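L-amino acid deaminase (Proteus vulgaris, PDB 5I39) probably catalyses the oxidative deamination of L-amino acids as a membrane-bound, FAD-dependent oxidoreductase. Local coordinates at residues L98-W103 / G176-S181; G81-Y86 / G376-P381; G291-S296 / P333-S338; T170-A175 / V277-G282; S359-K362 / G366-I369. All blocks are in the same frame, centred on the assembly; numbering follows the deposited sequence. Where two conformers were deposited one is given.

Contacts 1 and 2 are close neighbours, their centres about 8 Å apart. They touch directly: W103 NE1 reaches M377 O at 2.8 Å, and E178 of contact 1 bonds to S85 of contact 2. Contact 2 holds the pyrimidine edge of the flavin, and K100 of contact 1 has its side chain about 9 Å from FAD. Contacts 3 and 4 lie further out on the sheet that contacts 1 and 2 also reach, with centres about 16 Å from each other. Contact 5 belongs to the other mixed sheet, on the opposite side of the chain's centre from contacts 3 and 4. Its strand 367-371 precedes helix 376-392 of contact 2.

Contact 1: L98-W103 / G176-S181; sequences LGKHRW and GFEEDS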
# COMPACT_ATOMS: atom_id res chain seq x y z
N LEU A 98 0.71 7.65 11.20
CA LEU A 98 2.08 7.18 11.46
C LEU A 98 2.73 6.57 10.22
O LEU A 98 3.93 6.71 10.02
CB LEU A 98 2.11 6.18 12.63
CG LEU A 98 2.09 6.75 14.05
CD1 LEU A 98 0.87 7.60 14.33
CD2 LEU A 98 2.18 5.60 15.04
N GLY A 99 1.95 5.89 9.39
CA GLY A 99 2.46 5.35 8.14
C GLY A 99 3.08 6.43 7.26
O GLY A 99 4.21 6.28 6.79
N LYS A 100 2.35 7.52 7.07
CA LYS A 100 2.87 8.67 6.32
C LYS A 100 4.14 9.23 6.96
O LYS A 100 5.10 9.54 6.26
CB LYS A 100 1.84 9.78 6.25
CG LYS A 100 0.64 9.51 5.35
CD LYS A 100 -0.55 10.39 5.71
CE LYS A 100 -0.20 11.87 5.70
NZ LYS A 100 -1.37 12.66 6.14
N HIS A 101 4.13 9.36 8.28
CA HIS A 101 5.28 9.89 9.02
C HIS A 101 6.53 9.04 8.77
O HIS A 101 7.63 9.57 8.58
CB HIS A 101 4.94 9.92 10.50
CG HIS A 101 6.01 10.51 11.36
ND1 HIS A 101 6.76 9.75 12.23
CD2 HIS A 101 6.44 11.78 11.50
CE1 HIS A 101 7.62 10.54 12.86
NE2 HIS A 101 7.44 11.77 12.43
N ARG A 102 6.36 7.73 8.75
CA ARG A 102 7.45 6.81 8.46
C ARG A 102 7.85 6.84 6.99
O ARG A 102 9.04 6.75 6.68
CB ARG A 102 7.08 5.42 8.92
CG ARG A 102 6.99 5.41 10.43
CD ARG A 102 6.54 4.11 10.99
NE ARG A 102 6.43 4.19 12.44
CZ ARG A 102 6.36 3.13 13.24
NH1 ARG A 102 6.40 1.89 12.73
NH2 ARG A 102 6.26 3.31 14.55
N TRP A 103 6.90 6.99 6.08
CA TRP A 103 7.25 7.20 4.69
C TRP A 103 8.07 8.48 4.50
O TRP A 103 8.99 8.50 3.68
CB TRP A 103 6.03 7.19 3.77
CG TRP A 103 5.66 5.80 3.36
CD1 TRP A 103 4.60 5.05 3.82
CD2 TRP A 103 6.36 4.97 2.43
NE1 TRP A 103 4.61 3.82 3.22
CE2 TRP A 103 5.68 3.74 2.36
CE3 TRP A 103 7.51 5.15 1.64
CZ2 TRP A 103 6.10 2.69 1.54
CZ3 TRP A 103 7.92 4.12 0.81
CH2 TRP A 103 7.22 2.90 0.77
N GLY A 176 -11.26 19.80 0.80
CA GLY A 176 -10.43 19.29 1.89
C GLY A 176 -9.02 19.09 1.40
O GLY A 176 -8.79 18.40 0.40
N PHE A 177 -8.06 19.69 2.11
CA PHE A 177 -6.65 19.68 1.73
C PHE A 177 -5.85 18.90 2.76
O PHE A 177 -5.67 19.37 3.88
CB PHE A 177 -6.15 21.12 1.64
CG PHE A 177 -4.71 21.28 1.17
CD1 PHE A 177 -4.14 20.46 0.19
CD2 PHE A 177 -3.94 22.33 1.67
CE1 PHE A 177 -2.84 20.67 -0.24
CE2 PHE A 177 -2.65 22.54 1.24
CZ PHE A 177 -2.09 21.71 0.28
N GLU A 178 -5.41 17.71 2.38
CA GLU A 178 -4.48 16.95 3.22
C GLU A 178 -3.11 17.39 2.76
O GLU A 178 -2.55 16.85 1.80
CB GLU A 178 -4.70 15.45 3.04
CG GLU A 178 -3.76 14.60 3.89
CD GLU A 178 -4.15 13.13 3.95
OE1 GLU A 178 -5.33 12.79 3.76
OE2 GLU A 178 -3.25 12.31 4.26
N GLU A 179 -2.59 18.43 3.42
CA GLU A 179 -1.40 19.12 2.93
C GLU A 179 -0.18 18.21 2.85
O GLU A 179 0.67 18.38 1.98
CB GLU A 179 -1.09 20.37 3.77
CG GLU A 179 0.11 21.15 3.22
CD GLU A 179 0.20 22.59 3.68
OE1 GLU A 179 -0.38 22.94 4.72
OE2 GLU A 179 0.89 23.39 3.00
N ASP A 180 -0.10 17.26 3.78
CA ASP A 180 1.04 16.34 3.84
C ASP A 180 0.75 14.96 3.25
O ASP A 180 1.43 14.00 3.58
CB ASP A 180 1.53 16.22 5.28
CG ASP A 180 0.56 15.48 6.17
OD1 ASP A 180 -0.66 15.47 5.86
OD2 ASP A 180 1.02 14.90 7.16
N SER A 181 -0.24 14.85 2.36
CA SER A 181 -0.49 13.57 1.71
C SER A 181 0.78 13.12 0.99
O SER A 181 1.53 13.94 0.46
CB SER A 181 -1.63 13.66 0.70
OG SER A 181 -1.25 14.43 -0.43
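One buried lysine ammonium, K100 NZ, meets two carboxylates, those of E178 and D180. The three residues form a salt-bridge network. It joins helix 90-103 to a type I beta turn, E178 to S181, at the end of strand 175-178 in the large mixed sheet. K100 NZ lies 2.7 Å from E178 OE2 and 2.9 Å from D180 OD1. Both contacts are hydrogen bonds as well as salt bridges.

The two acids are met differently. K100 and E178 come from opposite directions. The ammonium reaches E178 OE2 on its anti side, 34° out of the carboxylate plane. D180 comes in at about a right angle to the lysine. Its OD1 is approached from above the carboxylate plane. The chain of K100 bends at chi3 (55°), and this turns CE and NZ towards the acids. With CG anti to the backbone N (chi1 -180°) and the chain extended beyond, E178 carries OE2 out to the ammonium.

The turn brings D180 round to the lysine and is closed by the bond from S181 N to E178 O. Two negative groups beside one buried ammonium would be expected to favour the charged form of K100. The acids also have other partners. E178 OE2 accepts a hydrogen bond from S85 N, and D180 OD2 forms a salt bridge with R104. The network therefore ties the helix to the sheet and to the loop after strand 82-83, close to the flavin site. Beyond the charged groups, the lysine methylene CE approaches the turn backbone, 3.4 Å from D180 O.

Contact 2: G81-Y86 / G376-P381; sequences GQAISY and GMTESP. With FAD (flavin-adenine dinucleotide), chain B.
T378 and A83 bury the most surface here, followed by I84. T378 is on the first turn of helix 376-392, and A83 is on the short strand 82-83. T378 OG1 stands 3.1 Å from A83 CA and 3.6 Å from A83 CB. The methyl CG2 is turned towards the strand too, 4.1 Å from I84 N. That amide is buried and has no polar partner in the model.

The threonine hydroxyl also faces FAD. With chi1 at -60°, OG1 sits beside its own backbone N, and both groups donate to flavin O2. The bonds are 2.7 Å from T378 OG1 and 2.9 Å from T378 N. The strand side holds the other end of the pyrimidine ring. Flavin O4 accepts from two backbone amides, those of G81 and Q82. Q82 O accepts from flavin N3 at 2.8 Å, with an angle of 169° at the hydrogen.

Strand and helix thus meet around the pyrimidine edge of the flavin. Both carbonyl oxygens and N3 have protein partners. Two donors on O2, at the start of a helix, would be expected to stabilise negative charge at the N1-C2=O2 end of a reduced flavin.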
# COMPACT_ATOMS: atom_id res chain seq x y z
N GLY A 81 -1.16 5.13 -5.85
CA GLY A 81 0.04 5.77 -5.31
C GLY A 81 -0.11 6.91 -4.34
O GLY A 81 0.79 7.73 -4.23
N GLN A 82 -1.23 6.95 -3.61
CA GLN A 82 -1.42 7.99 -2.60
C GLN A 82 -1.35 7.41 -1.19
O GLN A 82 -1.85 6.31 -0.92
CB GLN A 82 -2.73 8.75 -2.82
CG GLN A 82 -4.01 7.95 -2.66
CD GLN A 82 -5.24 8.75 -3.05
OE1 GLN A 82 -5.22 9.98 -3.08
NE2 GLN A 82 -6.33 8.05 -3.36
N ALA A 83 -0.71 8.17 -0.30
CA ALA A 83 -0.61 7.83 1.11
C ALA A 83 -1.40 8.87 1.88
O ALA A 83 -0.96 10.01 2.04
CB ALA A 83 0.84 7.79 1.56
N ILE A 84 -2.60 8.49 2.31
CA ILE A 84 -3.56 9.44 2.87
C ILE A 84 -4.17 8.91 4.16
O ILE A 84 -4.32 7.70 4.34
CB ILE A 84 -4.68 9.82 1.85
CG1 ILE A 84 -5.68 8.67 1.61
CG2 ILE A 84 -4.06 10.29 0.55
CD1 ILE A 84 -6.87 9.06 0.75
N SER A 85 -4.53 9.85 5.04
CA SER A 85 -5.38 9.56 6.19
C SER A 85 -6.81 10.08 6.02
O SER A 85 -7.64 9.83 6.90
CB SER A 85 -4.77 10.15 7.46
OG SER A 85 -4.74 11.56 7.39
N TYR A 86 -7.10 10.75 4.91
CA TYR A 86 -8.39 11.43 4.70
C TYR A 86 -9.57 10.47 4.87
O TYR A 86 -9.60 9.42 4.24
CB TYR A 86 -8.44 12.06 3.30
CG TYR A 86 -9.40 13.22 3.16
CD1 TYR A 86 -9.23 14.38 3.90
CD2 TYR A 86 -10.43 13.19 2.21
CE1 TYR A 86 -10.09 15.46 3.76
CE2 TYR A 86 -11.29 14.27 2.06
CZ TYR A 86 -11.12 15.39 2.83
OH TYR A 86 -11.94 16.47 2.68
N GLY A 376 -2.31 -0.93 1.89
CA GLY A 376 -1.09 -1.55 2.39
C GLY A 376 0.17 -0.77 2.13
O GLY A 376 1.10 -0.83 2.93
N MSE A 377 0.25 -0.04 1.03
CA MSE A 377 1.45 0.76 0.78
C MSE A 377 1.60 1.78 1.88
O MSE A 377 2.66 1.88 2.52
CB MSE A 377 1.43 1.45 -0.58
CG MSE A 377 1.50 0.50 -1.77
SE MSE A 377 3.14 -0.58 -1.83
CE MSE A 377 4.46 0.88 -1.86
N THR A 378 0.53 2.54 2.13
CA THR A 378 0.50 3.56 3.17
C THR A 378 0.78 3.01 4.57
O THR A 378 1.56 3.58 5.34
CB THR A 378 -0.89 4.24 3.20
OG1 THR A 378 -1.15 4.84 1.93
CG2 THR A 378 -0.98 5.32 4.27
N GLU A 379 0.12 1.90 4.88
CA GLU A 379 0.14 1.33 6.22
C GLU A 379 1.41 0.56 6.54
O GLU A 379 1.76 0.41 7.71
CB GLU A 379 -1.04 0.38 6.39
CG GLU A 379 -2.39 1.08 6.30
CD GLU A 379 -3.56 0.13 6.07
OE1 GLU A 379 -3.33 -1.07 5.82
OE2 GLU A 379 -4.71 0.61 6.13
N SER A 380 2.09 0.06 5.51
CA SER A 380 3.15 -0.95 5.66
C SER A 380 4.22 -0.67 6.72
O SER A 380 4.58 -1.59 7.43
CB SER A 380 3.80 -1.28 4.31
OG SER A 380 4.38 -0.14 3.69
N PRO A 381 4.73 0.58 6.85
CA PRO A 381 5.77 0.76 7.87
C PRO A 381 5.28 0.46 9.29
O PRO A 381 6.05 -0.00 10.13
CB PRO A 381 6.14 2.24 7.74
CG PRO A 381 5.73 2.61 6.36
CD PRO A 381 4.46 1.84 6.14
PA FAD B . 1.01 -8.22 -2.71
O1A FAD B . -0.03 -8.73 -3.71
O2A FAD B . 1.83 -7.05 -3.22
O5B FAD B . 2.07 -9.35 -2.33
C5B FAD B . 1.69 -10.64 -1.87
C4B FAD B . 2.71 -11.60 -2.46
O4B FAD B . 2.49 -12.90 -1.89
C3B FAD B . 2.55 -11.74 -3.97
O3B FAD B . 3.75 -11.31 -4.62
C2B FAD B . 2.23 -13.23 -4.14
O2B FAD B . 2.76 -13.79 -5.36
C1B FAD B . 2.82 -13.84 -2.89
N9A FAD B . 2.24 -15.12 -2.47
C8A FAD B . 0.96 -15.39 -2.30
N7A FAD B . 0.77 -16.65 -1.85
C5A FAD B . 1.99 -17.16 -1.74
C6A FAD B . 2.54 -18.45 -1.34
N6A FAD B . 1.73 -19.45 -0.95
N1A FAD B . 3.88 -18.62 -1.34
C2A FAD B . 4.71 -17.62 -1.70
N3A FAD B . 4.28 -16.42 -2.11
C4A FAD B . 2.96 -16.17 -2.13
N1 FAD B . -2.53 1.35 -1.24
C2 FAD B . -2.19 2.59 -0.89
O2 FAD B . -1.69 2.75 0.24
N3 FAD B . -2.38 3.64 -1.72
C4 FAD B . -2.93 3.54 -2.94
O4 FAD B . -3.06 4.52 -3.66
C4X FAD B . -3.36 2.22 -3.40
N5 FAD B . -3.99 2.01 -4.59
C5X FAD B . -4.19 0.76 -5.03
C6 FAD B . -4.63 0.51 -6.33
C7 FAD B . -4.79 -0.79 -6.82
C7M FAD B . -5.21 -1.03 -8.25
C8 FAD B . -4.51 -1.93 -5.94
C8M FAD B . -4.63 -3.36 -6.43
C9 FAD B . -4.09 -1.68 -4.63
C9A FAD B . -3.93 -0.39 -4.14
N10 FAD B . -3.51 -0.15 -2.83
C10 FAD B . -3.10 1.13 -2.44
C1' FAD B . -3.32 -1.23 -1.89
C2' FAD B . -1.93 -1.76 -1.84
O2' FAD B . -1.43 -1.84 -3.17
C3' FAD B . -1.99 -3.14 -1.18
O3' FAD B . -2.73 -3.08 0.07
C4' FAD B . -0.63 -3.71 -0.88
O4' FAD B . 0.20 -3.66 -2.06
C5' FAD B . -0.78 -5.15 -0.42
O5' FAD B . 0.54 -5.65 -0.21
P FAD B . 0.75 -7.23 0.05
O1P FAD B . 2.21 -7.45 0.30
O2P FAD B . -0.27 -7.71 1.07
O3P FAD B . 0.24 -7.91 -1.34

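Contact 3: G291-S296 / P333-S338; sequences GTYATS and PAFKES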
# COMPACT_ATOMS: atom_id res chain seq x y z
N GLY A 291 7.15 13.43 -13.15
CA GLY A 291 6.26 14.35 -13.87
C GLY A 291 5.19 13.69 -14.73
O GLY A 291 4.38 14.40 -15.33
N THR A 292 5.17 12.36 -14.81
CA THR A 292 4.03 11.65 -15.38
C THR A 292 2.87 11.74 -14.38
O THR A 292 3.06 12.15 -13.24
CB THR A 292 4.36 10.18 -15.72
OG1 THR A 292 4.77 9.49 -14.53
CG2 THR A 292 5.47 10.10 -16.77
N TYR A 293 1.67 11.37 -14.83
CA TYR A 293 0.48 11.43 -13.99
C TYR A 293 -0.27 10.12 -13.95
O TYR A 293 -0.68 9.58 -14.99
CB TYR A 293 -0.47 12.53 -14.47
CG TYR A 293 -0.06 13.91 -14.02
CD1 TYR A 293 0.98 14.59 -14.66
CD2 TYR A 293 -0.69 14.54 -12.95
CE1 TYR A 293 1.37 15.86 -14.25
CE2 TYR A 293 -0.31 15.80 -12.53
CZ TYR A 293 0.72 16.46 -13.18
OH TYR A 293 1.10 17.71 -12.76
N ALA A 294 -0.47 9.62 -12.74
CA ALA A 294 -1.38 8.52 -12.49
C ALA A 294 -2.81 9.05 -12.49
O ALA A 294 -3.08 10.14 -11.99
CB ALA A 294 -1.06 7.88 -11.15
N THR A 295 -3.72 8.28 -13.07
CA THR A 295 -5.14 8.64 -13.09
C THR A 295 -5.98 7.37 -13.26
O THR A 295 -5.47 6.33 -13.63
CB THR A 295 -5.46 9.65 -14.23
OG1 THR A 295 -6.85 10.00 -14.21
CG2 THR A 295 -5.10 9.09 -15.60
N SER A 296 -7.28 7.49 -13.00
CA SER A 296 -8.21 6.37 -13.16
C SER A 296 -9.64 6.87 -12.99
O SER A 296 -9.84 7.85 -12.29
CB SER A 296 -7.92 5.29 -12.12
OG SER A 296 -8.99 4.37 -11.98
N PRO A 333 -7.34 21.07 -19.45
CA PRO A 333 -6.78 21.07 -20.81
C PRO A 333 -5.26 20.99 -20.89
O PRO A 333 -4.73 20.65 -21.95
CB PRO A 333 -7.29 22.40 -21.39
CG PRO A 333 -8.54 22.68 -20.64
CD PRO A 333 -8.27 22.20 -19.25
N ALA A 334 -4.56 21.25 -19.79
CA ALA A 334 -3.13 20.95 -19.68
C ALA A 334 -2.76 19.51 -20.08
O ALA A 334 -1.65 19.28 -20.53
CB ALA A 334 -2.64 21.22 -18.26
N PHE A 335 -3.69 18.56 -19.91
CA PHE A 335 -3.47 17.16 -20.29
C PHE A 335 -3.89 16.81 -21.72
O PHE A 335 -3.76 15.65 -22.12
CB PHE A 335 -4.21 16.23 -19.32
CG PHE A 335 -3.76 16.34 -17.89
CD1 PHE A 335 -2.46 16.00 -17.53
CD2 PHE A 335 -4.64 16.77 -16.90
CE1 PHE A 335 -2.04 16.09 -16.21
CE2 PHE A 335 -4.23 16.87 -15.58
CZ PHE A 335 -2.93 16.53 -15.23
N LYS A 336 -4.37 17.78 -22.50
CA LYS A 336 -4.91 17.51 -23.85
C LYS A 336 -3.96 16.72 -24.76
O LYS A 336 -4.40 15.83 -25.48
CB LYS A 336 -5.32 18.82 -24.53
CG LYS A 336 -5.95 18.68 -25.91
CD LYS A 336 -7.22 17.85 -25.89
CE LYS A 336 -7.89 17.82 -27.25
NZ LYS A 336 -9.23 17.21 -27.17
N GLU A 337 -2.67 17.05 -24.71
CA GLU A 337 -1.65 16.39 -25.55
C GLU A 337 -0.91 15.24 -24.84
O GLU A 337 0.04 14.69 -25.41
CB GLU A 337 -0.63 17.41 -26.06
CG GLU A 337 -1.23 18.65 -26.73
CD GLU A 337 -2.14 18.33 -27.90
OE1 GLU A 337 -1.89 17.33 -28.61
OE2 GLU A 337 -3.12 19.08 -28.12
N SER A 338 -1.33 14.88 -23.63
CA SER A 338 -0.69 13.80 -22.88
C SER A 338 -0.95 12.45 -23.54
O SER A 338 -2.06 12.18 -24.00
CB SER A 338 -1.17 13.76 -21.43
OG SER A 338 -0.74 14.91 -20.73
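Y293 OH accepts a hydrogen bond from G274 N, which anchors the far end of a ring whose face is packed against F335. Across the contact itself the meeting is aromatic. The edge of the F335 ring points at the face of the Y293 ring in a T-shaped stack. The centroids are 4.9 Å apart and the planes stand at 73°.

The edge that makes the contact is formed by F335 CE1 and CZ. CE1 lies over the middle of the tyrosine ring, 3.6 Å above its plane. It is 3.7 Å from Y293 CG. CZ leans towards the other side of the ring and is 3.8 Å from both Y293 CD2 and Y293 CE2. The two side chains cross at about a right angle. In F335, CG lies anti to the carbonyl carbon (chi1 -61°), which directs the ring from the loop towards the strand.

The backbone around F335 is compact. F335 lies in a short 3-10 segment that begins at P333, and a type I turn follows from F335 to S338, closed by a bond from S338 N to F335 O at 3.0 Å. S338 OG lies at the edge of the phenylalanine ring, in its plane. The same ring makes another edge-to-face pair with F285, and it packs on L328 of helix 318-331. I266 of strand 257-266 touches both Y293 and F335.

The arrangement is an aromatic cluster between a sheet and a helix. Its T-shaped pair joins the loop before strand 340-350 to strand 293-295 of the large mixed sheet, away from the flavin, with the Y293 side chain about 14 Å from FAD.

Contact 4: T170-A175 / V277-G282; sequences TDWKIA and VALPGG
W172 is the tryptophan that loop 170-175 sets against L279 and P280 at the end of strand 276-279. Two kinds of apolar contact join them. The first is CH-pi: the L279 methyl CD2 sits over the five-membered ring, 4.0 Å from its centroid and 10° off the ring normal. The opposite face is covered by T170 CG2 from the same loop, so the indole lies between two methyl groups.

The second kind is ordinary van der Waals packing. The other leucine methyl, L279 CD1, approaches the indole at CE2, 3.9 Å away. The six-membered part of the indole reaches the proline, with W172 CZ3 3.8 Å from P280 CD.

Polar bonds fix the loop from outside the pair. W172 NE1 donates to E331 OE2, which holds the rotation of the indole, and T170 OG1 bonds to E331 OE1. Within the loop, K173 NZ forms a salt bridge with D171 OD2.

In the fold, the contact lies where the loop after helix 158-164 passes the end of strand 276-279 and then leads into strand 175-178. V124, just beyond strand 117-123, touches W172, L279 and P280, while E331 ends helix 318-331 alongside.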
# COMPACT_ATOMS: atom_id res chain seq x y z
N THR A 170 -13.63 24.13 -14.37
CA THR A 170 -14.72 24.37 -13.42
C THR A 170 -14.23 25.26 -12.28
O THR A 170 -13.11 25.09 -11.79
CB THR A 170 -15.26 23.03 -12.86
OG1 THR A 170 -15.69 22.21 -13.95
CG2 THR A 170 -16.42 23.24 -11.89
N ASP A 171 -15.09 26.19 -11.86
CA ASP A 171 -14.78 27.11 -10.78
C ASP A 171 -15.05 26.43 -9.43
O ASP A 171 -16.07 26.68 -8.78
CB ASP A 171 -15.59 28.40 -10.95
CG ASP A 171 -15.08 29.55 -10.08
OD1 ASP A 171 -13.92 29.52 -9.63
OD2 ASP A 171 -15.86 30.51 -9.86
N TRP A 172 -14.13 25.56 -9.03
CA TRP A 172 -14.24 24.83 -7.77
C TRP A 172 -14.05 25.82 -6.63
O TRP A 172 -13.16 26.66 -6.68
CB TRP A 172 -13.20 23.70 -7.68
CG TRP A 172 -13.23 22.74 -8.83
CD1 TRP A 172 -12.32 22.64 -9.83
CD2 TRP A 172 -14.25 21.77 -9.11
NE1 TRP A 172 -12.69 21.66 -10.72
CE2 TRP A 172 -13.87 21.10 -10.30
CE3 TRP A 172 -15.44 21.40 -8.48
CZ2 TRP A 172 -14.64 20.08 -10.86
CZ3 TRP A 172 -16.20 20.38 -9.03
CH2 TRP A 172 -15.80 19.73 -10.22
N LYS A 173 -14.91 25.72 -5.62
CA LYS A 173 -15.00 26.72 -4.54
C LYS A 173 -14.43 26.30 -3.19
O LYS A 173 -14.04 27.15 -2.40
CB LYS A 173 -16.46 27.14 -4.35
CG LYS A 173 -17.08 27.85 -5.55
CD LYS A 173 -16.48 29.23 -5.77
CE LYS A 173 -17.23 30.01 -6.82
NZ LYS A 173 -16.72 31.40 -6.98
N ILE A 174 -14.40 25.00 -2.91
CA ILE A 174 -14.03 24.52 -1.58
C ILE A 174 -13.48 23.11 -1.68
O ILE A 174 -13.91 22.34 -2.53
CB ILE A 174 -15.24 24.62 -0.61
CG1 ILE A 174 -14.79 24.45 0.84
CG2 ILE A 174 -16.34 23.63 -0.98
CD1 ILE A 174 -15.79 24.99 1.84
N ALA A 175 -12.54 22.77 -0.81
CA ALA A 175 -11.96 21.43 -0.81
C ALA A 175 -11.34 21.09 0.53
O ALA A 175 -10.93 21.98 1.28
CB ALA A 175 -10.92 21.29 -1.90
N VAL A 277 -5.25 15.33 -6.90
CA VAL A 277 -6.54 16.00 -7.05
C VAL A 277 -7.64 14.95 -7.14
O VAL A 277 -7.48 13.93 -7.82
CB VAL A 277 -6.53 16.89 -8.31
CG1 VAL A 277 -7.92 17.42 -8.65
CG2 VAL A 277 -5.56 18.05 -8.11
N ALA A 278 -8.75 15.23 -6.46
CA ALA A 278 -9.94 14.38 -6.48
C ALA A 278 -11.17 15.28 -6.57
O ALA A 278 -11.40 16.11 -5.68
CB ALA A 278 -10.01 13.53 -5.22
N LEU A 279 -11.93 15.14 -7.65
CA LEU A 279 -13.06 16.03 -7.93
C LEU A 279 -14.33 15.26 -8.22
O LEU A 279 -14.27 14.12 -8.70
CB LEU A 279 -12.77 16.92 -9.14
CG LEU A 279 -11.48 17.74 -9.09
CD1 LEU A 279 -11.16 18.34 -10.44
CD2 LEU A 279 -11.60 18.83 -8.03
N PRO A 280 -15.50 15.88 -7.97
CA PRO A 280 -16.77 15.35 -8.47
C PRO A 280 -16.71 15.06 -9.97
O PRO A 280 -15.95 15.71 -10.69
CB PRO A 280 -17.76 16.49 -8.20
CG PRO A 280 -17.19 17.19 -7.01
CD PRO A 280 -15.71 17.11 -7.18
N GLY A 281 -17.51 14.09 -10.41
CA GLY A 281 -17.44 13.59 -11.78
C GLY A 281 -16.36 12.54 -11.99
O GLY A 281 -16.03 12.22 -13.13
N GLY A 282 -15.81 12.02 -10.89
CA GLY A 282 -14.81 10.96 -10.93
C GLY A 282 -13.48 11.34 -11.55
O GLY A 282 -12.89 10.55 -12.28

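Contact 5: S359-K362 / G366-I369; sequences SEVK and GLVI
V361 reaches across a beta hairpin to L367 and I369. The hairpin is formed by strands 357-360 and 367-371 at one margin of the six-stranded mixed sheet, which also carries the parallel strands of the FAD-binding, Rossmann-like part. From the backbone of V361, CB already lies 4.0 Å from both L367 CD2 and L367 O. The tip CG2 goes further. It touches L367 CD2 at 3.5 Å, tighter than usual carbon contact. I369 CD1 is also near CG2 in the conformer given, but I369 has a second one, so that closeness is less certain. A chi1 of 178° (CG1 anti to the backbone N) puts CG2 beside the N, facing L367 CD2 and I369 CD1. M247 of helix 243-248 packs on all three residues.

The backbones pair in antiparallel fashion. S359 and I369 form a hydrogen-bonded pair, with S359 N donating to I369 O at 2.9 Å. The return bond, from I369 N to S359 O, has the same length and runs nearly along the C=O axis. E360 and V368 form the next, non-hydrogen-bonded pair. Their side chains lie on the other face of the sheet from those of S359 and I369.

The pairing weakens at V361. Its N is 3.5 Å from L367 O, in a weak bond bent to 132°. A water accepts from V361 N and lies 2.6 Å from L367 O, linking the strands where the direct bond is weak. Back on the strand, S359 OG donates to E360 O at 2.8 Å, in the carbonyl plane and on a lone pair.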
# COMPACT_ATOMS: atom_id res chain seq x y z
N SER A 359 -2.77 -9.93 12.68
CA SER A 359 -3.30 -10.76 13.75
C SER A 359 -2.48 -12.00 14.05
O SER A 359 -1.88 -12.59 13.16
CB SER A 359 -4.71 -11.21 13.37
OG SER A 359 -5.39 -11.83 14.45
N GLU A 360 -2.52 -12.41 15.32
CA GLU A 360 -2.15 -13.76 15.69
C GLU A 360 -3.21 -14.74 15.18
O GLU A 360 -4.34 -14.35 14.86
CB GLU A 360 -2.04 -13.90 17.21
CG GLU A 360 -0.97 -13.03 17.84
CD GLU A 360 -0.84 -13.28 19.33
OE1 GLU A 360 -0.48 -14.41 19.72
OE2 GLU A 360 -1.09 -12.34 20.12
N VAL A 361 -2.82 -16.00 15.14
CA VAL A 361 -3.70 -17.09 14.73
C VAL A 361 -3.64 -18.10 15.87
O VAL A 361 -2.63 -18.78 16.05
CB VAL A 361 -3.24 -17.71 13.39
CG1 VAL A 361 -4.13 -18.88 12.98
CG2 VAL A 361 -3.24 -16.65 12.29
N LYS A 362 -4.72 -18.20 16.64
CA LYS A 362 -4.75 -19.06 17.83
C LYS A 362 -4.49 -20.54 17.51
O LYS A 362 -3.91 -21.26 18.32
CB LYS A 362 -6.06 -18.88 18.62
CG LYS A 362 -7.34 -19.33 17.93
CD LYS A 362 -8.58 -19.09 18.78
CE LYS A 362 -8.87 -17.62 19.01
NZ LYS A 362 -10.21 -17.37 19.61
N GLY A 366 3.02 -18.94 16.94
CA GLY A 366 4.19 -18.63 16.12
C GLY A 366 3.87 -18.18 14.70
O GLY A 366 4.78 -17.88 13.94
N LEU A 367 2.59 -18.13 14.34
CA LEU A 367 2.16 -17.67 13.02
C LEU A 367 1.34 -16.39 13.16
O LEU A 367 0.44 -16.31 13.99
CB LEU A 367 1.34 -18.74 12.29
CG LEU A 367 0.99 -18.41 10.83
CD1 LEU A 367 1.03 -19.67 9.97
CD2 LEU A 367 -0.35 -17.72 10.69
N VAL A 368 1.66 -15.40 12.34
CA VAL A 368 0.89 -14.17 12.26
C VAL A 368 0.53 -13.88 10.81
O VAL A 368 1.18 -14.38 9.89
CB VAL A 368 1.62 -12.97 12.90
CG1 VAL A 368 1.81 -13.20 14.39
CG2 VAL A 368 2.96 -12.70 12.24
N ILE A 369 -0.52 -13.08 10.65
CA ILE A 369 -1.06 -12.68 9.34
C ILE A 369 -0.97 -11.17 9.23
O ILE A 369 -1.30 -10.46 10.18
CB ILE A 369 -2.55 -13.08 9.20
CG1 ILE A 369 -2.71 -14.61 9.16
CG2 ILE A 369 -3.17 -12.46 7.94
CD1 ILE A 369 -4.14 -15.08 9.35
O HOH W 1 -0.47 -17.05 16.36